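Long-range contacts in EccC5 (Mycobacterium xenopi RIVM700367, PDB 7B9F), which probably acts as the FtsK/SpoIIIE-family ATPase of the ESX-5 type VII secretion system, powering protein export across the mycobacterial inner membrane: residues L215-P219 with R304-T308; W334-I338 with P355-G359. All coordinates share one frame; numbering follows the deposited sequence.

Contact 1: residues L215-P219 with R304-T308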
loop_
_atom_site.group_PDB
_atom_site.type_symbol
_atom_site.label_atom_id
_atom_site.label_comp_id
_atom_site.label_asym_id
_atom_site.label_seq_id
_atom_site.Cartn_x
_atom_site.Cartn_y
_atom_site.Cartn_z
ATOM N N LEU C 215 -42.740 -6.327 -9.282
ATOM C CA LEU C 215 -43.451 -7.478 -9.807
ATOM C C LEU C 215 -44.944 -7.237 -9.914
ATOM O O LEU C 215 -45.625 -7.972 -10.631
ATOM C CB LEU C 215 -43.194 -8.691 -8.925
ATOM C CG LEU C 215 -41.752 -9.173 -8.859
ATOM C CD1 LEU C 215 -41.727 -10.575 -8.337
ATOM C CD2 LEU C 215 -41.094 -9.112 -10.218
ATOM N N LEU C 216 -45.470 -6.238 -9.222
ATOM C CA LEU C 216 -46.908 -6.047 -9.156
ATOM C C LEU C 216 -47.452 -5.116 -10.226
ATOM O O LEU C 216 -48.669 -4.940 -10.299
ATOM C CB LEU C 216 -47.298 -5.508 -7.782
ATOM C CG LEU C 216 -46.890 -6.351 -6.583
ATOM C CD1 LEU C 216 -47.312 -5.665 -5.311
ATOM C CD2 LEU C 216 -47.522 -7.715 -6.681
ATOM N N VAL C 217 -46.606 -4.522 -11.060
ATOM C CA VAL C 217 -47.069 -3.536 -12.030
ATOM C C VAL C 217 -47.096 -4.057 -13.451
ATOM O O VAL C 217 -47.659 -3.381 -14.324
ATOM C CB VAL C 217 -46.229 -2.247 -11.968
ATOM C CG1 VAL C 217 -46.228 -1.697 -10.568
ATOM C CG2 VAL C 217 -44.828 -2.534 -12.422
ATOM N N GLU C 218 -46.511 -5.215 -13.729
ATOM C CA GLU C 218 -46.492 -5.684 -15.101
ATOM C C GLU C 218 -46.876 -7.150 -15.179
ATOM O O GLU C 218 -46.585 -7.914 -14.259
ATOM C CB GLU C 218 -45.110 -5.491 -15.731
ATOM C CG GLU C 218 -44.743 -4.053 -16.011
ATOM C CD GLU C 218 -45.603 -3.402 -17.080
ATOM O OE1 GLU C 218 -46.260 -4.114 -17.872
ATOM O OE2 GLU C 218 -45.615 -2.157 -17.132
ATOM N N PRO C 219 -47.549 -7.566 -16.250
ATOM C CA PRO C 219 -47.844 -8.994 -16.412
ATOM C C PRO C 219 -46.617 -9.853 -16.568
ATOM O O PRO C 219 -46.625 -11.007 -16.129
ATOM C CB PRO C 219 -48.724 -9.028 -17.665
ATOM C CG PRO C 219 -49.178 -7.652 -17.871
ATOM C CD PRO C 219 -48.129 -6.765 -17.334
ATOM N N ARG C 304 -54.954 -9.820 -15.212
ATOM C CA ARG C 304 -54.510 -9.111 -14.023
ATOM C C ARG C 304 -54.960 -7.659 -14.003
ATOM O O ARG C 304 -55.063 -7.011 -15.047
ATOM C CB ARG C 304 -53.002 -9.144 -13.900
ATOM C CG ARG C 304 -52.294 -8.452 -14.996
ATOM C CD ARG C 304 -50.878 -8.612 -14.693
ATOM N NE ARG C 304 -50.569 -7.863 -13.489
ATOM C CZ ARG C 304 -49.460 -8.016 -12.786
ATOM N NH1 ARG C 304 -48.558 -8.904 -13.160
ATOM N NH2 ARG C 304 -49.257 -7.288 -11.700
ATOM N N GLY C 305 -55.264 -7.170 -12.806
ATOM C CA GLY C 305 -55.322 -5.746 -12.557
ATOM C C GLY C 305 -53.997 -5.268 -12.007
ATOM O O GLY C 305 -53.537 -5.779 -10.985
ATOM N N SER C 306 -53.371 -4.303 -12.673
ATOM C CA SER C 306 -52.099 -3.773 -12.210
ATOM C C SER C 306 -52.275 -3.017 -10.901
ATOM O O SER C 306 -53.334 -2.455 -10.620
ATOM C CB SER C 306 -51.503 -2.853 -13.264
ATOM O OG SER C 306 -51.465 -3.501 -14.515
ATOM N N PHE C 307 -51.226 -3.017 -10.088
ATOM C CA PHE C 307 -51.267 -2.428 -8.752
ATOM C C PHE C 307 -50.823 -0.977 -8.843
ATOM O O PHE C 307 -49.627 -0.688 -8.900
ATOM C CB PHE C 307 -50.377 -3.224 -7.806
ATOM C CG PHE C 307 -50.493 -2.825 -6.366
ATOM C CD1 PHE C 307 -49.677 -1.843 -5.831
ATOM C CD2 PHE C 307 -51.401 -3.458 -5.538
ATOM C CE1 PHE C 307 -49.780 -1.491 -4.501
ATOM C CE2 PHE C 307 -51.506 -3.111 -4.207
ATOM C CZ PHE C 307 -50.697 -2.126 -3.689
ATOM N N THR C 308 -51.782 -0.057 -8.836
ATOM C CA THR C 308 -51.473 1.369 -8.919
ATOM C C THR C 308 -50.829 1.878 -7.635
ATOM O O THR C 308 -50.552 3.068 -7.499
ATOM C CB THR C 308 -52.729 2.208 -9.201
ATOM O OG1 THR C 308 -53.729 1.916 -8.218
ATOM C CG2 THR C 308 -53.279 1.903 -10.581
#

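Contact 2: residues W334-I338 with P355-G359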
loop_
_atom_site.group_PDB
_atom_site.type_symbol
_atom_site.label_atom_id
_atom_site.label_comp_id
_atom_site.label_asym_id
_atom_site.label_seq_id
_atom_site.Cartn_x
_atom_site.Cartn_y
_atom_site.Cartn_z
ATOM N N TRP C 334 -47.293 -21.077 -25.163
ATOM C CA TRP C 334 -47.494 -20.068 -24.126
ATOM C C TRP C 334 -48.743 -19.238 -24.356
ATOM O O TRP C 334 -49.474 -18.944 -23.405
ATOM C CB TRP C 334 -46.285 -19.150 -24.027
ATOM C CG TRP C 334 -45.172 -19.694 -23.246
ATOM C CD1 TRP C 334 -43.905 -19.900 -23.670
ATOM C CD2 TRP C 334 -45.196 -20.036 -21.861
ATOM N NE1 TRP C 334 -43.142 -20.386 -22.646
ATOM C CE2 TRP C 334 -43.916 -20.477 -21.524
ATOM C CE3 TRP C 334 -46.183 -20.025 -20.877
ATOM C CZ2 TRP C 334 -43.596 -20.910 -20.254
ATOM C CZ3 TRP C 334 -45.864 -20.451 -19.620
ATOM C CH2 TRP C 334 -44.582 -20.884 -19.315
ATOM N N GLU C 335 -49.013 -18.852 -25.602
ATOM C CA GLU C 335 -50.097 -17.908 -25.842
ATOM C C GLU C 335 -51.469 -18.486 -25.539
ATOM O O GLU C 335 -52.438 -17.726 -25.490
ATOM C CB GLU C 335 -50.071 -17.395 -27.279
ATOM C CG GLU C 335 -50.369 -18.429 -28.342
ATOM C CD GLU C 335 -49.121 -18.919 -29.050
ATOM O OE1 GLU C 335 -48.008 -18.593 -28.592
ATOM O OE2 GLU C 335 -49.255 -19.621 -30.074
ATOM N N TYR C 336 -51.576 -19.797 -25.339
ATOM C CA TYR C 336 -52.832 -20.368 -24.873
ATOM C C TYR C 336 -53.110 -19.979 -23.426
ATOM O O TYR C 336 -54.209 -19.519 -23.095
ATOM C CB TYR C 336 -52.804 -21.887 -25.027
ATOM C CG TYR C 336 -53.046 -22.361 -26.437
ATOM C CD1 TYR C 336 -53.178 -21.457 -27.484
ATOM C CD2 TYR C 336 -53.143 -23.714 -26.721
ATOM C CE1 TYR C 336 -53.396 -21.886 -28.771
ATOM C CE2 TYR C 336 -53.362 -24.154 -28.008
ATOM C CZ TYR C 336 -53.487 -23.237 -29.030
ATOM O OH TYR C 336 -53.706 -23.672 -30.316
ATOM N N VAL C 337 -52.124 -20.150 -22.550
ATOM C CA VAL C 337 -52.310 -19.771 -21.158
ATOM C C VAL C 337 -51.940 -18.318 -20.912
ATOM O O VAL C 337 -52.236 -17.789 -19.833
ATOM C CB VAL C 337 -51.496 -20.672 -20.213
ATOM C CG1 VAL C 337 -51.779 -22.130 -20.506
ATOM C CG2 VAL C 337 -50.021 -20.371 -20.329
ATOM N N ILE C 338 -51.299 -17.662 -21.868
ATOM C CA ILE C 338 -50.913 -16.266 -21.734
ATOM C C ILE C 338 -51.682 -15.484 -22.784
ATOM O O ILE C 338 -51.348 -15.517 -23.973
ATOM C CB ILE C 338 -49.407 -16.064 -21.888
ATOM C CG1 ILE C 338 -48.681 -16.936 -20.883
ATOM C CG2 ILE C 338 -49.050 -14.618 -21.668
ATOM C CD1 ILE C 338 -49.122 -16.677 -19.493
ATOM N N PRO C 355 -40.505 -13.139 -29.986
ATOM C CA PRO C 355 -41.548 -12.211 -30.444
ATOM C C PRO C 355 -42.874 -12.348 -29.722
ATOM O O PRO C 355 -43.682 -11.415 -29.765
ATOM C CB PRO C 355 -41.685 -12.561 -31.927
ATOM C CG PRO C 355 -40.338 -13.023 -32.300
ATOM C CD PRO C 355 -39.851 -13.805 -31.125
ATOM N N LEU C 356 -43.137 -13.480 -29.076
ATOM C CA LEU C 356 -44.368 -13.608 -28.310
ATOM C C LEU C 356 -44.348 -12.723 -27.073
ATOM O O LEU C 356 -45.352 -12.083 -26.746
ATOM C CB LEU C 356 -44.589 -15.065 -27.928
ATOM C CG LEU C 356 -45.739 -15.354 -26.976
ATOM C CD1 LEU C 356 -47.051 -14.871 -27.546
ATOM C CD2 LEU C 356 -45.791 -16.835 -26.766
ATOM N N TRP C 357 -43.222 -12.670 -26.375
ATOM C CA TRP C 357 -43.158 -11.933 -25.124
ATOM C C TRP C 357 -42.710 -10.494 -25.289
ATOM O O TRP C 357 -42.963 -9.681 -24.396
ATOM C CB TRP C 357 -42.216 -12.632 -24.154
ATOM C CG TRP C 357 -42.669 -13.977 -23.756
ATOM C CD1 TRP C 357 -42.370 -15.147 -24.365
ATOM C CD2 TRP C 357 -43.468 -14.306 -22.623
ATOM N NE1 TRP C 357 -42.947 -16.187 -23.695
ATOM C CE2 TRP C 357 -43.631 -15.693 -22.620
ATOM C CE3 TRP C 357 -44.074 -13.558 -21.619
ATOM C CZ2 TRP C 357 -44.372 -16.349 -21.658
ATOM C CZ3 TRP C 357 -44.808 -14.210 -20.668
ATOM C CH2 TRP C 357 -44.951 -15.591 -20.689
ATOM N N THR C 358 -42.054 -10.154 -26.394
ATOM C CA THR C 358 -41.559 -8.802 -26.611
ATOM C C THR C 358 -42.564 -7.918 -27.328
ATOM O O THR C 358 -42.170 -6.988 -28.040
ATOM C CB THR C 358 -40.244 -8.839 -27.382
ATOM O OG1 THR C 358 -40.405 -9.643 -28.553
ATOM C CG2 THR C 358 -39.156 -9.431 -26.526
ATOM N N GLY C 359 -43.854 -8.182 -27.162
ATOM C CA GLY C 359 -44.885 -7.382 -27.778
ATOM C C GLY C 359 -45.240 -6.110 -27.048
ATOM O O GLY C 359 -46.226 -5.461 -27.401
#

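Contact 1: residues L215-P219 with R304-T308
F307 joins the 215-219 turn through its backbone: its N-H is donated to the carbonyl oxygen of L216, with F307 N to L216 O at 3.2 Å. The bond is moderately bent, 154° at the hydrogen, and the donor is tilted 26° from the carbonyl plane.

The polar side of the contact belongs to R304, which reaches in toward the turn. Its chain bends at chi3 (-67°), bringing the guanidinium up against the backbone of 215-219. R304 NH2 lies 2.8 Å from L216 O, while the carbonyl oxygen of L215 sits at the edge of the group, in its plane; the backbone of E218 passes over one face. The angle between R304 NH2 and L216 O is poor for a hydrogen bond, and any attraction between guanidinium and carbonyl is probably electrostatic. The carboxylate of E218 points elsewhere, forming salt bridges with R379 and R363.

Apolar packing falls in two places: P219 against the aliphatic part of R304, and L216 against F307. P219 crosses the R304 chain at about a right angle, with P219 CB 3.7 Å from R304 CD. At the other end L216 CB meets F307 CB at 3.8 Å; from there the phenyl ring is carried away from the turn, and L216 CD1 lies over one of its faces.

Two loops of the large mixed sheet, one connecting strands 209-214 and 220-224 and the other strands 282-287 and 322-328, are thus joined by one backbone hydrogen bond, the R304 side chain and apolar packing.

Contact 2: residues W334-I338 with P355-G359
W334 and W357 meet as a T-shaped pair: the six-membered ring of W357 brings its edge to the face of the W334 indole, with planes at 75° and its centroid 5.2 Å from that of the W334 five-membered ring. W357 CZ2 does most of the touching, 3.8 Å from W334 CD2 and offset toward the rim of the ring, while W357 NE1 stands 3.8 Å from W334 CD1. Beside the pair, I338 CG1 approaches W357 CH2 at 4.0 Å, the two side chains crossing at about a right angle. These three residues are buried and form the close-packed part of the contact.

L356 and E335 make the looser, solvent-facing side. L356 is extended from its backbone N (chi1 173°), and this carries L356 CD2 to within 3.6 Å of W334 CB. The same methyl lies 3.4 Å from E335 OE1; the glutamate chain bends at chi2 and passes across the leucine, so that here a carboxylate oxygen lies against a leucine methyl, a van der Waals contact on the exposed side.

The short, weakly bonded helix 334-337, with I338 N bonded to W334 O, is thus held against the loop between strands 346-350 and 364-367. W220 of strand 220-224 continues the aromatic cluster, meeting W357 edge-to-face and donating its NE1 to W357 O. I338 also touches F348 on strand 346-350, and W334 packs on V290 and I329 in neighbouring loops.

Both contacts sit on connections of the same mixed sheet, with centres about 17 Å apart and nearest atoms about 6 Å apart, and they do not touch. Strand 220-224 links them: it follows directly on the 215-219 turn of contact 1, and its W220 joins the aromatic group of contact 2. Contact 1 lies nearer the middle of the chain and is only partly buried; it combines one backbone hydrogen bond, an arginine lying among main-chain carbonyls, and apolar packing. Contact 2 lies farther out, yet its centre is buried and almost wholly aromatic and aliphatic; among its touching residues only E335 and L356 are exposed. Neither contact involves another subunit of the assembly.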